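Local structure of surface glycan binding protein B (Bacteroides ovatus, 6E57) at residues A[151-156]-A[200-205]; A[175-180]-A[184-189]; A[344-349]-A[394-399]; A[365-370]-A[387-392]; A[36-41]-A[109-114]. The protein binds mixed-linkage beta-glucan, probably capturing this cereal polysaccharide at the bacterial surface so that the gut symbiont can use it. All blocks are in the same frame, centred on the assembly; numbering follows the deposited sequence.

Contact 1 of 5, residues A[151-156]-A[200-205]. With NA (sodium ion), chain N; PO4 (phosphate ion), chain L.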
# COMPACT_ATOMS: atom_id res chain seq x y z
N ALA A 151 -6.25 -16.62 -2.23
CA ALA A 151 -5.57 -15.45 -1.69
C ALA A 151 -4.16 -15.85 -1.24
O ALA A 151 -3.84 -17.04 -1.20
CB ALA A 151 -6.37 -14.88 -0.54
N ARG A 152 -3.33 -14.85 -0.92
CA ARG A 152 -1.93 -15.06 -0.54
C ARG A 152 -1.63 -14.41 0.81
O ARG A 152 -2.11 -13.32 1.10
CB ARG A 152 -0.97 -14.43 -1.56
CG ARG A 152 -1.26 -14.79 -3.01
CD ARG A 152 -0.33 -14.06 -3.94
NE ARG A 152 -0.29 -14.70 -5.24
CZ ARG A 152 0.71 -14.58 -6.11
NH1 ARG A 152 1.71 -13.75 -5.84
NH2 ARG A 152 0.70 -15.28 -7.22
N LEU A 153 -0.81 -15.10 1.60
CA LEU A 153 -0.11 -14.53 2.75
C LEU A 153 1.40 -14.53 2.44
O LEU A 153 1.94 -15.54 1.98
CB LEU A 153 -0.40 -15.35 4.00
CG LEU A 153 -1.87 -15.45 4.41
CD1 LEU A 153 -2.05 -16.44 5.56
CD2 LEU A 153 -2.44 -14.10 4.79
N TYR A 154 2.05 -13.38 2.68
CA TYR A 154 3.50 -13.25 2.68
C TYR A 154 3.98 -13.09 4.12
O TYR A 154 3.30 -12.45 4.93
CB TYR A 154 3.95 -12.04 1.85
CG TYR A 154 3.70 -12.16 0.37
CD1 TYR A 154 4.57 -12.87 -0.45
CD2 TYR A 154 2.62 -11.54 -0.23
CE1 TYR A 154 4.36 -12.98 -1.81
CE2 TYR A 154 2.39 -11.64 -1.59
CZ TYR A 154 3.26 -12.36 -2.39
OH TYR A 154 3.04 -12.46 -3.73
N GLY A 155 5.15 -13.65 4.43
CA GLY A 155 5.74 -13.52 5.75
C GLY A 155 6.95 -14.41 5.92
O GLY A 155 7.82 -14.45 5.05
N SER A 156 6.99 -15.12 7.06
CA SER A 156 8.11 -15.99 7.45
C SER A 156 7.57 -17.26 8.10
O SER A 156 6.53 -17.24 8.77
CB SER A 156 9.05 -15.27 8.37
OG SER A 156 9.49 -14.04 7.81
N ILE A 200 -7.13 -13.06 11.32
CA ILE A 200 -6.80 -14.44 10.99
C ILE A 200 -5.74 -14.96 11.96
O ILE A 200 -4.99 -14.19 12.56
CB ILE A 200 -6.34 -14.60 9.52
CG1 ILE A 200 -5.15 -13.70 9.18
CG2 ILE A 200 -7.51 -14.37 8.57
CD1 ILE A 200 -4.32 -14.21 8.03
N VAL A 201 -5.69 -16.29 12.08
CA VAL A 201 -4.79 -17.00 12.98
C VAL A 201 -4.19 -18.18 12.20
O VAL A 201 -4.91 -18.90 11.51
CB VAL A 201 -5.53 -17.45 14.25
CG1 VAL A 201 -4.71 -18.42 15.09
CG2 VAL A 201 -5.99 -16.27 15.08
N LEU A 202 -2.87 -18.36 12.33
CA LEU A 202 -2.13 -19.46 11.71
C LEU A 202 -1.98 -20.59 12.73
O LEU A 202 -1.59 -20.34 13.86
CB LEU A 202 -0.76 -18.97 11.26
CG LEU A 202 -0.75 -17.68 10.44
CD1 LEU A 202 0.68 -17.27 10.11
CD2 LEU A 202 -1.57 -17.83 9.17
N GLN A 203 -2.28 -21.83 12.31
CA GLN A 203 -2.26 -22.99 13.21
C GLN A 203 -1.20 -24.00 12.75
O GLN A 203 -1.06 -24.27 11.57
CB GLN A 203 -3.65 -23.64 13.26
CG GLN A 203 -3.71 -24.89 14.12
CD GLN A 203 -5.11 -25.20 14.61
OE1 GLN A 203 -5.73 -24.40 15.31
NE2 GLN A 203 -5.62 -26.36 14.24
N ASP A 204 -0.46 -24.54 13.73
CA ASP A 204 0.57 -25.58 13.54
C ASP A 204 -0.09 -26.96 13.40
O ASP A 204 -1.29 -27.11 13.61
CB ASP A 204 1.53 -25.64 14.74
CG ASP A 204 2.82 -24.86 14.56
OD1 ASP A 204 3.15 -24.52 13.41
OD2 ASP A 204 3.48 -24.61 15.59
N ALA A 205 0.74 -27.96 13.07
CA ALA A 205 0.36 -29.37 13.10
C ALA A 205 0.27 -29.85 14.56
O ALA A 205 -0.47 -30.79 14.86
CB ALA A 205 1.36 -30.18 12.32
NA NA N . 9.89 -14.28 3.62
P PO4 L . 4.34 -14.78 -8.61
O1 PO4 L . 5.19 -14.01 -7.63
O2 PO4 L . 4.46 -16.26 -8.32
O3 PO4 L . 4.83 -14.52 -10.02
O4 PO4 L . 2.90 -14.35 -8.46
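L153 meets I200 and L202 through methyl groups alone. The ends of L153 and I200 point at each other, tip to tip, with L153 CD2 3.7 Å from I200 CD1; the side chains of L153 and L202 slide past each other in opposite directions, with L153 CD1 3.9 Å from L202 CD2. In I200 the CG1 branch sits between the backbone N and the carbonyl carbon (chi1 56°), which carries CD1 out to both methyls of L153. Branched aliphatic residues suit this buried place because they fill it without bringing in a polar atom, and I164 and Y187 continue the apolar layer.

The polar contacts lie on the other side of strand 151-154. The guanidinium of R152 receives phosphate O4 at its edge, near its plane, with both R152 NH1 (2.9 Å) and R152 NH2 (2.7 Å) donating to that single oxygen. R152 NH1 also bonds Y154 OH at 2.8 Å, which should limit rotation of the guanidinium. G155 O is a ligand of the sodium ion.

Strand 151-154 belongs to a three-stranded sheet and strand 200-203 to a five-stranded one, so L153, I200 and L202 form part of the core of a beta sandwich, consistent with an immunoglobulin-like domain.

Contact 2 of 5, residues A[175-180]-A[184-189]. With PO4 (phosphate ion), chain L; PO4 (phosphate ion), chain J.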
# COMPACT_ATOMS: atom_id res chain seq x y z
N THR A 175 -1.25 -23.96 0.84
CA THR A 175 -0.18 -24.42 -0.02
C THR A 175 0.92 -23.36 -0.03
O THR A 175 0.68 -22.21 -0.39
CB THR A 175 -0.72 -24.73 -1.43
OG1 THR A 175 -1.72 -25.74 -1.29
CG2 THR A 175 0.36 -25.21 -2.38
N TYR A 176 2.12 -23.76 0.38
CA TYR A 176 3.31 -22.93 0.35
C TYR A 176 3.92 -23.00 -1.05
O TYR A 176 4.37 -24.06 -1.48
CB TYR A 176 4.29 -23.38 1.43
CG TYR A 176 5.51 -22.51 1.59
CD1 TYR A 176 5.45 -21.31 2.29
CD2 TYR A 176 6.73 -22.88 1.06
CE1 TYR A 176 6.57 -20.51 2.44
CE2 TYR A 176 7.85 -22.09 1.20
CZ TYR A 176 7.78 -20.90 1.90
OH TYR A 176 8.90 -20.14 2.04
N VAL A 177 3.92 -21.86 -1.76
CA VAL A 177 4.35 -21.80 -3.15
C VAL A 177 5.77 -21.23 -3.21
O VAL A 177 6.02 -20.15 -2.69
CB VAL A 177 3.37 -20.97 -4.00
CG1 VAL A 177 3.78 -20.93 -5.47
CG2 VAL A 177 1.94 -21.46 -3.86
N GLU A 178 6.68 -21.98 -3.84
CA GLU A 178 8.00 -21.49 -4.18
C GLU A 178 7.88 -20.59 -5.42
O GLU A 178 7.18 -20.92 -6.37
CB GLU A 178 8.97 -22.65 -4.42
CG GLU A 178 9.26 -23.44 -3.15
CD GLU A 178 10.67 -23.99 -3.06
OE1 GLU A 178 11.27 -24.27 -4.13
OE2 GLU A 178 11.18 -24.12 -1.93
N SER A 179 8.60 -19.46 -5.39
CA SER A 179 8.47 -18.40 -6.38
C SER A 179 9.85 -17.82 -6.71
O SER A 179 10.79 -17.95 -5.92
CB SER A 179 7.53 -17.34 -5.90
OG SER A 179 7.47 -16.25 -6.80
N ALA A 180 9.95 -17.19 -7.89
CA ALA A 180 11.15 -16.45 -8.31
C ALA A 180 11.31 -15.21 -7.43
O ALA A 180 12.43 -14.81 -7.10
CB ALA A 180 11.05 -16.09 -9.77
N TYR A 184 4.94 -17.53 -0.82
CA TYR A 184 3.69 -17.14 -0.20
C TYR A 184 2.88 -18.39 0.16
O TYR A 184 3.11 -19.47 -0.38
CB TYR A 184 2.90 -16.21 -1.12
CG TYR A 184 2.64 -16.74 -2.51
CD1 TYR A 184 1.50 -17.47 -2.80
CD2 TYR A 184 3.52 -16.48 -3.54
CE1 TYR A 184 1.25 -17.95 -4.07
CE2 TYR A 184 3.29 -16.95 -4.83
CZ TYR A 184 2.15 -17.69 -5.09
OH TYR A 184 1.91 -18.17 -6.35
N LEU A 185 1.93 -18.21 1.09
CA LEU A 185 0.99 -19.24 1.48
C LEU A 185 -0.33 -18.98 0.74
O LEU A 185 -1.01 -17.99 1.01
CB LEU A 185 0.81 -19.22 3.00
CG LEU A 185 0.12 -20.44 3.60
CD1 LEU A 185 0.95 -21.70 3.42
CD2 LEU A 185 -0.18 -20.21 5.08
N GLU A 186 -0.64 -19.86 -0.21
CA GLU A 186 -1.87 -19.81 -0.98
C GLU A 186 -2.98 -20.50 -0.18
O GLU A 186 -2.74 -21.55 0.41
CB GLU A 186 -1.66 -20.47 -2.35
CG GLU A 186 -2.61 -19.99 -3.43
CD GLU A 186 -2.20 -20.39 -4.84
OE1 GLU A 186 -2.06 -21.61 -5.09
OE2 GLU A 186 -2.01 -19.48 -5.67
N TYR A 187 -4.17 -19.91 -0.16
CA TYR A 187 -5.31 -20.46 0.56
C TYR A 187 -6.61 -19.99 -0.11
O TYR A 187 -6.64 -18.91 -0.70
CB TYR A 187 -5.24 -20.10 2.04
CG TYR A 187 -5.46 -18.64 2.37
CD1 TYR A 187 -4.54 -17.67 2.00
CD2 TYR A 187 -6.58 -18.22 3.07
CE1 TYR A 187 -4.73 -16.33 2.31
CE2 TYR A 187 -6.79 -16.89 3.39
CZ TYR A 187 -5.86 -15.94 3.01
OH TYR A 187 -6.05 -14.62 3.31
N THR A 188 -7.66 -20.81 -0.01
CA THR A 188 -8.97 -20.53 -0.58
C THR A 188 -9.90 -19.97 0.50
O THR A 188 -10.03 -20.56 1.57
CB THR A 188 -9.59 -21.78 -1.22
OG1 THR A 188 -8.61 -22.40 -2.06
CG2 THR A 188 -10.82 -21.47 -2.03
N ILE A 189 -10.55 -18.84 0.21
CA ILE A 189 -11.56 -18.26 1.09
C ILE A 189 -12.85 -19.05 0.90
O ILE A 189 -13.30 -19.23 -0.23
CB ILE A 189 -11.77 -16.76 0.79
CG1 ILE A 189 -10.46 -15.97 0.77
CG2 ILE A 189 -12.77 -16.16 1.77
CD1 ILE A 189 -9.73 -15.93 2.09
P PO4 L . 4.34 -14.78 -8.61
O1 PO4 L . 5.19 -14.01 -7.63
O2 PO4 L . 4.46 -16.26 -8.32
O3 PO4 L . 4.83 -14.52 -10.02
O4 PO4 L . 2.90 -14.35 -8.46
P PO4 J . 10.24 -18.37 4.75
O1 PO4 J . 11.04 -17.64 5.81
O2 PO4 J . 10.78 -19.77 4.59
O3 PO4 J . 10.34 -17.62 3.44
O4 PO4 J . 8.79 -18.45 5.18
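Strands 175-177 and 184-188 run antiparallel as a beta hairpin, with T175-E186 and V177-Y184 as hydrogen-bonded pairs and Y176-L185 as the non-hydrogen-bonded pair between them. T175 N donates to E186 O at 2.9 Å, E186 N returns a bond to T175 O, and V177 N reaches Y184 O almost straight, with an N-H...O angle of 176°; the bond from Y184 N to V177 O is weak.

V177 and Y184 share one face. With CG of Y184 held between its own backbone N and carbonyl carbon (chi1 54°), the ring swings over its neighbour, and V177 CB lies over the ring face, 3.9 Å from the centroid, in a CH-pi contact. V177 CG2 packs 3.6 Å from Y184 CE1. On the ring's other side R152 makes a cation-pi contact. The opposite face of the sheet holds Y176 and L185, with Y176 CB 4.2 Å from L185 CD1. Y176 OH has its main partner in N183 and touches a phosphate weakly.

A tyrosine suits position 184 because its ring can take a methine on one side and a cation on the other. The guanidinium would probably be stabilised by this electron-rich surface, while also holding a second, different phosphate; both ions probably come from the crystallisation liquor.

Contact 3 of 5, residues A[344-349]-A[394-399]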
# COMPACT_ATOMS: atom_id res chain seq x y z
N ILE A 344 10.85 22.17 -22.80
CA ILE A 344 10.22 21.31 -21.80
C ILE A 344 10.01 22.12 -20.51
O ILE A 344 10.93 22.82 -20.07
CB ILE A 344 11.05 20.04 -21.56
CG1 ILE A 344 11.06 19.14 -22.80
CG2 ILE A 344 10.55 19.30 -20.33
CD1 ILE A 344 12.06 18.00 -22.73
N THR A 345 8.82 22.00 -19.93
CA THR A 345 8.46 22.69 -18.68
C THR A 345 8.87 21.83 -17.47
O THR A 345 8.73 20.60 -17.50
CB THR A 345 6.97 23.03 -18.63
OG1 THR A 345 6.25 21.80 -18.55
CG2 THR A 345 6.50 23.83 -19.83
N ALA A 346 9.37 22.48 -16.42
CA ALA A 346 9.82 21.82 -15.20
C ALA A 346 8.67 20.97 -14.63
O ALA A 346 7.52 21.39 -14.63
CB ALA A 346 10.29 22.83 -14.19
N GLY A 347 9.02 19.76 -14.17
CA GLY A 347 8.06 18.82 -13.60
C GLY A 347 7.67 17.72 -14.57
O GLY A 347 7.07 16.73 -14.17
N SER A 348 8.02 17.91 -15.85
CA SER A 348 7.74 16.94 -16.90
C SER A 348 8.56 15.67 -16.66
O SER A 348 9.66 15.73 -16.10
CB SER A 348 8.01 17.52 -18.25
OG SER A 348 7.34 18.75 -18.41
N THR A 349 8.01 14.53 -17.10
CA THR A 349 8.63 13.22 -16.94
C THR A 349 9.25 12.78 -18.27
O THR A 349 8.52 12.55 -19.24
CB THR A 349 7.62 12.17 -16.47
OG1 THR A 349 6.95 12.69 -15.31
CG2 THR A 349 8.26 10.85 -16.12
N ASP A 394 16.07 23.07 -12.31
CA ASP A 394 17.53 23.04 -12.15
C ASP A 394 18.15 22.12 -13.20
O ASP A 394 19.14 22.48 -13.82
CB ASP A 394 17.93 22.61 -10.73
CG ASP A 394 17.91 23.74 -9.71
OD1 ASP A 394 17.42 24.84 -10.05
OD2 ASP A 394 18.38 23.51 -8.59
N MET A 395 17.56 20.94 -13.40
CA MET A 395 18.04 19.98 -14.40
C MET A 395 17.98 20.62 -15.79
O MET A 395 18.97 20.58 -16.52
CB MET A 395 17.20 18.70 -14.40
CG MET A 395 17.50 17.78 -13.23
SD MET A 395 16.54 16.26 -13.34
CE MET A 395 16.62 15.70 -11.64
N LEU A 396 16.83 21.20 -16.14
CA LEU A 396 16.63 21.83 -17.45
C LEU A 396 17.65 22.96 -17.66
O LEU A 396 18.16 23.13 -18.76
CB LEU A 396 15.19 22.34 -17.55
CG LEU A 396 14.11 21.27 -17.64
CD1 LEU A 396 12.73 21.87 -17.41
CD2 LEU A 396 14.15 20.55 -18.98
N ASN A 397 17.94 23.71 -16.59
CA ASN A 397 18.87 24.84 -16.64
C ASN A 397 20.29 24.33 -16.91
O ASN A 397 21.03 24.94 -17.67
CB ASN A 397 18.86 25.66 -15.35
CG ASN A 397 17.60 26.49 -15.18
OD1 ASN A 397 16.81 26.64 -16.10
ND2 ASN A 397 17.42 27.03 -13.98
N LYS A 398 20.65 23.22 -16.27
CA LYS A 398 21.98 22.65 -16.37
C LYS A 398 22.18 22.07 -17.77
O LYS A 398 23.26 22.17 -18.34
CB LYS A 398 22.17 21.60 -15.27
CG LYS A 398 23.59 21.06 -15.14
CD LYS A 398 23.82 20.28 -13.86
CE LYS A 398 23.92 21.18 -12.64
NZ LYS A 398 24.61 20.49 -11.53
N ILE A 399 21.12 21.48 -18.34
CA ILE A 399 21.15 20.91 -19.68
C ILE A 399 21.49 22.00 -20.71
O ILE A 399 22.27 21.76 -21.62
CB ILE A 399 19.82 20.20 -20.00
CG1 ILE A 399 19.68 18.89 -19.22
CG2 ILE A 399 19.66 19.97 -21.50
CD1 ILE A 399 18.31 18.26 -19.29
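T345 O accepts from S348 where the turn meets the helix, T345 C lying 3.9 Å from L396 CD1. S348 N donates to T345 O at 3.2 Å, closing the turn; S348 OG is modelled on the same oxygen as well, though the length of that bond is doubtfully short.

The turn from T345 to S348 is a type II beta turn. G347 takes its third place with phi 102°, where a CB would be jammed against the carbonyl O of A346. The turn lies in the loop between helix 338-343 and strand 349-356 and rests against helix 393-401, so that a loop and a helix pack together in the C-terminal domain.

L396 alone carries the helix side of this packing. A leucine suits the place because its forked end lets one methyl meet the turn and the other I344. L396 CD1 rests against the backbone, 3.6 Å from A346 N, and 4.2 Å from A346 CB; L396 CD2 meets I344 CG2 at 4.0 Å, the two side chains crossing at about a right angle. Replacing L396 with an alanine would probably open a gap between turn and helix and leave I344 CG2 without its partner. L391 touches L396 as well.

Contact 4 of 5, residues A[365-370]-A[387-392]. With EDO (1,2-ethanediol), chain I.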
# COMPACT_ATOMS: atom_id res chain seq x y z
N MET A 365 23.89 2.23 -17.85
CA MET A 365 23.45 3.48 -18.47
C MET A 365 23.37 4.59 -17.41
O MET A 365 23.25 4.32 -16.22
CB MET A 365 22.08 3.34 -19.15
CG MET A 365 20.92 3.28 -18.17
SD MET A 365 19.31 3.15 -18.99
CE MET A 365 19.22 4.73 -19.83
N GLN A 366 23.44 5.84 -17.88
CA GLN A 366 23.21 7.03 -17.06
C GLN A 366 22.71 8.17 -17.96
O GLN A 366 23.23 8.36 -19.06
CB GLN A 366 24.49 7.43 -16.32
CG GLN A 366 24.27 8.53 -15.28
CD GLN A 366 25.55 9.03 -14.64
OE1 GLN A 366 26.61 9.04 -15.25
NE2 GLN A 366 25.44 9.46 -13.39
N LEU A 367 21.70 8.90 -17.49
CA LEU A 367 21.26 10.14 -18.12
C LEU A 367 22.16 11.27 -17.62
O LEU A 367 22.39 11.38 -16.42
CB LEU A 367 19.79 10.41 -17.77
CG LEU A 367 18.76 9.72 -18.66
CD1 LEU A 367 18.90 8.21 -18.58
CD2 LEU A 367 17.36 10.15 -18.28
N ALA A 368 22.67 12.08 -18.55
CA ALA A 368 23.65 13.11 -18.22
C ALA A 368 23.51 14.30 -19.15
O ALA A 368 22.78 14.26 -20.15
CB ALA A 368 25.04 12.52 -18.29
N THR A 369 24.24 15.37 -18.81
CA THR A 369 24.37 16.55 -19.65
C THR A 369 25.45 16.29 -20.70
O THR A 369 26.08 15.23 -20.70
CB THR A 369 24.74 17.78 -18.81
OG1 THR A 369 26.07 17.60 -18.35
CG2 THR A 369 23.80 18.01 -17.64
N GLY A 370 25.67 17.28 -21.57
CA GLY A 370 26.72 17.26 -22.59
C GLY A 370 28.11 17.25 -21.98
O GLY A 370 29.06 16.85 -22.65
N TYR A 387 13.43 3.78 -18.34
CA TYR A 387 13.96 4.68 -17.32
C TYR A 387 13.14 5.98 -17.34
O TYR A 387 13.12 6.67 -18.36
CB TYR A 387 15.44 4.96 -17.57
CG TYR A 387 16.17 5.57 -16.40
CD1 TYR A 387 16.11 6.92 -16.13
CD2 TYR A 387 16.94 4.77 -15.56
CE1 TYR A 387 16.78 7.48 -15.05
CE2 TYR A 387 17.61 5.31 -14.48
CZ TYR A 387 17.53 6.67 -14.22
OH TYR A 387 18.21 7.19 -13.16
N THR A 388 12.47 6.30 -16.23
CA THR A 388 11.75 7.58 -16.10
C THR A 388 12.49 8.50 -15.13
O THR A 388 13.09 8.04 -14.16
CB THR A 388 10.28 7.37 -15.70
OG1 THR A 388 10.25 6.68 -14.45
CG2 THR A 388 9.48 6.60 -16.72
N LEU A 389 12.45 9.80 -15.41
CA LEU A 389 13.10 10.83 -14.62
C LEU A 389 12.31 12.13 -14.77
O LEU A 389 12.01 12.56 -15.89
CB LEU A 389 14.54 11.00 -15.13
CG LEU A 389 15.35 12.11 -14.46
CD1 LEU A 389 15.81 11.68 -13.08
CD2 LEU A 389 16.53 12.52 -15.32
N ILE A 390 11.99 12.75 -13.63
CA ILE A 390 11.34 14.05 -13.60
C ILE A 390 12.42 15.12 -13.76
O ILE A 390 13.35 15.19 -12.97
CB ILE A 390 10.52 14.23 -12.31
CG1 ILE A 390 9.38 13.20 -12.24
CG2 ILE A 390 10.00 15.65 -12.18
CD1 ILE A 390 8.58 13.25 -10.96
N LEU A 391 12.27 15.95 -14.81
CA LEU A 391 13.18 17.04 -15.11
C LEU A 391 12.74 18.29 -14.34
O LEU A 391 11.75 18.93 -14.68
CB LEU A 391 13.17 17.29 -16.63
CG LEU A 391 13.60 16.11 -17.49
CD1 LEU A 391 13.43 16.43 -18.97
CD2 LEU A 391 15.04 15.71 -17.19
N THR A 392 13.51 18.63 -13.30
CA THR A 392 13.31 19.85 -12.52
C THR A 392 13.81 21.06 -13.31
O THR A 392 14.45 20.91 -14.35
CB THR A 392 14.04 19.77 -11.17
OG1 THR A 392 15.43 19.60 -11.43
CG2 THR A 392 13.54 18.64 -10.29
C1 EDO I . 28.40 10.80 -11.18
O1 EDO I . 27.09 10.55 -10.64
C2 EDO I . 28.29 11.59 -12.49
O2 EDO I . 28.34 13.00 -12.24
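L367 spreads its two methyls between Y387 and L389. Its CG lies anti to the carbonyl carbon (chi1 -85°), and the turn at chi2 (61°) sends L367 CD1 to within 3.9 Å of Y387 CD1 and L367 CD2 to within 3.9 Å of L389 CD2. In both pairs the side chains slide past each other in opposite directions. Y387 and L389 each hold CG opposite their own backbone N; for Y387 (chi1 -164°) this extends the ring between the strands, where L367 CD1 approaches it obliquely.

The axes of strands 365-369 and 387-390 are 9.7 Å apart at their closest, twice the spacing of paired strands. They lie in different sheets whose apolar side chains interlock, as in a beta sandwich, and Y371 and W372 of the glycan pocket follow one residue beyond the first strand.

Trading L367 for an alanine would probably leave a gap between Y387 and L389 and set the tyrosine ring freer to turn.

M365 closes the other end. Its long, unbranched chain lets both sulfur and end methyl reach Y387: M365 SD lies 5.3 Å from the centroid of the Y387 ring, an oblique Met-aromatic contact, and M365 CE ends 4.4 Å from Y387 CB. M379 packs on both M365 and Y387, while F405 and C407 touch L367.

Contact 5 of 5, residues A[36-41]-A[109-114]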
# COMPACT_ATOMS: atom_id res chain seq x y z
N PRO A 36 -13.73 12.93 35.88
CA PRO A 36 -12.71 11.88 35.87
C PRO A 36 -11.44 12.32 35.13
O PRO A 36 -11.53 12.86 34.02
CB PRO A 36 -13.43 10.73 35.14
CG PRO A 36 -14.34 11.45 34.16
CD PRO A 36 -14.78 12.71 34.88
N HIS A 37 -10.28 12.09 35.76
CA HIS A 37 -8.97 12.41 35.19
C HIS A 37 -8.07 11.18 35.28
O HIS A 37 -8.01 10.52 36.32
CB HIS A 37 -8.34 13.61 35.92
CG HIS A 37 -9.02 14.92 35.66
ND1 HIS A 37 -8.80 15.65 34.50
CD2 HIS A 37 -9.88 15.64 36.40
CE1 HIS A 37 -9.51 16.76 34.54
NE2 HIS A 37 -10.18 16.78 35.70
N ILE A 38 -7.39 10.86 34.17
CA ILE A 38 -6.34 9.84 34.16
C ILE A 38 -5.00 10.55 34.35
O ILE A 38 -4.51 11.20 33.44
CB ILE A 38 -6.38 9.02 32.85
CG1 ILE A 38 -7.72 8.30 32.67
CG2 ILE A 38 -5.21 8.04 32.80
CD1 ILE A 38 -7.95 7.77 31.27
N LEU A 39 -4.44 10.42 35.56
CA LEU A 39 -3.23 11.13 35.95
C LEU A 39 -2.01 10.47 35.30
O LEU A 39 -1.20 11.14 34.66
CB LEU A 39 -3.11 11.14 37.47
CG LEU A 39 -4.22 11.90 38.21
CD1 LEU A 39 -3.99 11.86 39.71
CD2 LEU A 39 -4.32 13.34 37.72
N ALA A 40 -1.88 9.14 35.49
CA ALA A 40 -0.77 8.36 34.95
C ALA A 40 -1.29 7.02 34.43
O ALA A 40 -2.24 6.47 34.97
CB ALA A 40 0.30 8.17 36.00
N PRO A 41 -0.66 6.50 33.37
CA PRO A 41 0.39 7.19 32.63
C PRO A 41 -0.20 8.22 31.65
O PRO A 41 -1.39 8.16 31.34
CB PRO A 41 1.10 6.06 31.88
CG PRO A 41 -0.01 5.10 31.54
CD PRO A 41 -1.03 5.27 32.66
N ILE A 109 -9.68 2.79 26.35
CA ILE A 109 -9.74 2.86 27.81
C ILE A 109 -10.86 3.83 28.19
O ILE A 109 -10.70 5.04 28.08
CB ILE A 109 -8.38 3.31 28.40
CG1 ILE A 109 -7.23 2.42 27.91
CG2 ILE A 109 -8.44 3.37 29.92
CD1 ILE A 109 -5.85 2.97 28.22
N GLU A 110 -12.00 3.28 28.63
CA GLU A 110 -13.16 4.07 29.00
C GLU A 110 -13.28 4.11 30.53
O GLU A 110 -13.45 3.08 31.16
CB GLU A 110 -14.43 3.51 28.35
CG GLU A 110 -14.43 3.65 26.84
CD GLU A 110 -15.79 3.48 26.18
OE1 GLU A 110 -16.81 3.48 26.89
OE2 GLU A 110 -15.81 3.36 24.93
N VAL A 111 -13.17 5.32 31.09
CA VAL A 111 -13.30 5.56 32.52
C VAL A 111 -14.65 6.26 32.76
O VAL A 111 -14.96 7.24 32.09
CB VAL A 111 -12.13 6.41 33.05
CG1 VAL A 111 -12.26 6.67 34.55
CG2 VAL A 111 -10.79 5.77 32.73
N GLU A 112 -15.43 5.74 33.71
CA GLU A 112 -16.72 6.31 34.10
C GLU A 112 -16.78 6.42 35.63
O GLU A 112 -16.35 5.51 36.34
CB GLU A 112 -17.87 5.45 33.57
CG GLU A 112 -19.20 6.18 33.51
CD GLU A 112 -20.38 5.32 33.12
OE1 GLU A 112 -20.50 4.21 33.67
OE2 GLU A 112 -21.18 5.76 32.27
N THR A 113 -17.32 7.54 36.11
CA THR A 113 -17.52 7.78 37.53
C THR A 113 -18.94 7.34 37.91
O THR A 113 -19.75 7.02 37.03
CB THR A 113 -17.21 9.23 37.91
OG1 THR A 113 -17.23 9.32 39.34
CG2 THR A 113 -18.19 10.24 37.34
N VAL A 114 -19.23 7.32 39.21
CA VAL A 114 -20.52 6.86 39.74
C VAL A 114 -21.66 7.77 39.26
O VAL A 114 -22.77 7.30 39.05
CB VAL A 114 -20.51 6.75 41.28
CG1 VAL A 114 -19.49 5.72 41.76
CG2 VAL A 114 -20.28 8.09 41.96
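V111 is the tight point of this contact, gripped by I38 on one branch and touched by P36 on the other. The side chains of I38 and V111 cross obliquely, and V111 CG2 lies 3.8 Å from I38 CD1 and 4.0 Å from I38 CG1. The division follows from the valine torsion: CG1 is anti to the backbone N (chi1 -180°), leaving CG2 beside that N and facing I38. On V111 CG1 the packing is slacker, with P36 CB at 4.3 Å. The beta-branched valine and isoleucine suit strands that present an apolar face to each other, and the rigid ring of P36 adds carbon where the chain enters strand 37-40. V69 and V77 also press on V111.

The outer faces of the two strands are different in kind: the CB of H37 points away on one, those of E110 and E112 on the other, and the exposed H37 and E112 alternate with the inward I38 and V111. E112 has a long, weak ion pair with K118. Beyond I38, L39 and A40 both face T68 in a classic beta bulge, and a cis peptide bond precedes P41.

Strand 37-40 is the edge of a three-stranded antiparallel sheet and strand 109-113 lies inside a five-stranded one; their apolar faces meet as the core of a beta sandwich, consistent with an immunoglobulin-like N-terminal domain.

The five contacts fall into three groups along an elongated chain. Contact 5 lies in the N-terminal sandwich, contacts 1 and 2 in the next domain, their centres about 38 and 47 Å from it. Contacts 1 and 2 share one sheet, joined by A151 N to Y187 O and L153 O to L185 N, each 2.8 Å, and touch the same phosphate. Contacts 3 and 4, centres about 10 Å apart, meet where G347 N and S348 O pair with L391. They belong to the glycan-binding domain, the side chain of M365 about 12 Å from a glucose unit of the bound glycan. Contact 4 is about 43 Å from contact 1 and 59 Å from contact 5, centre to centre.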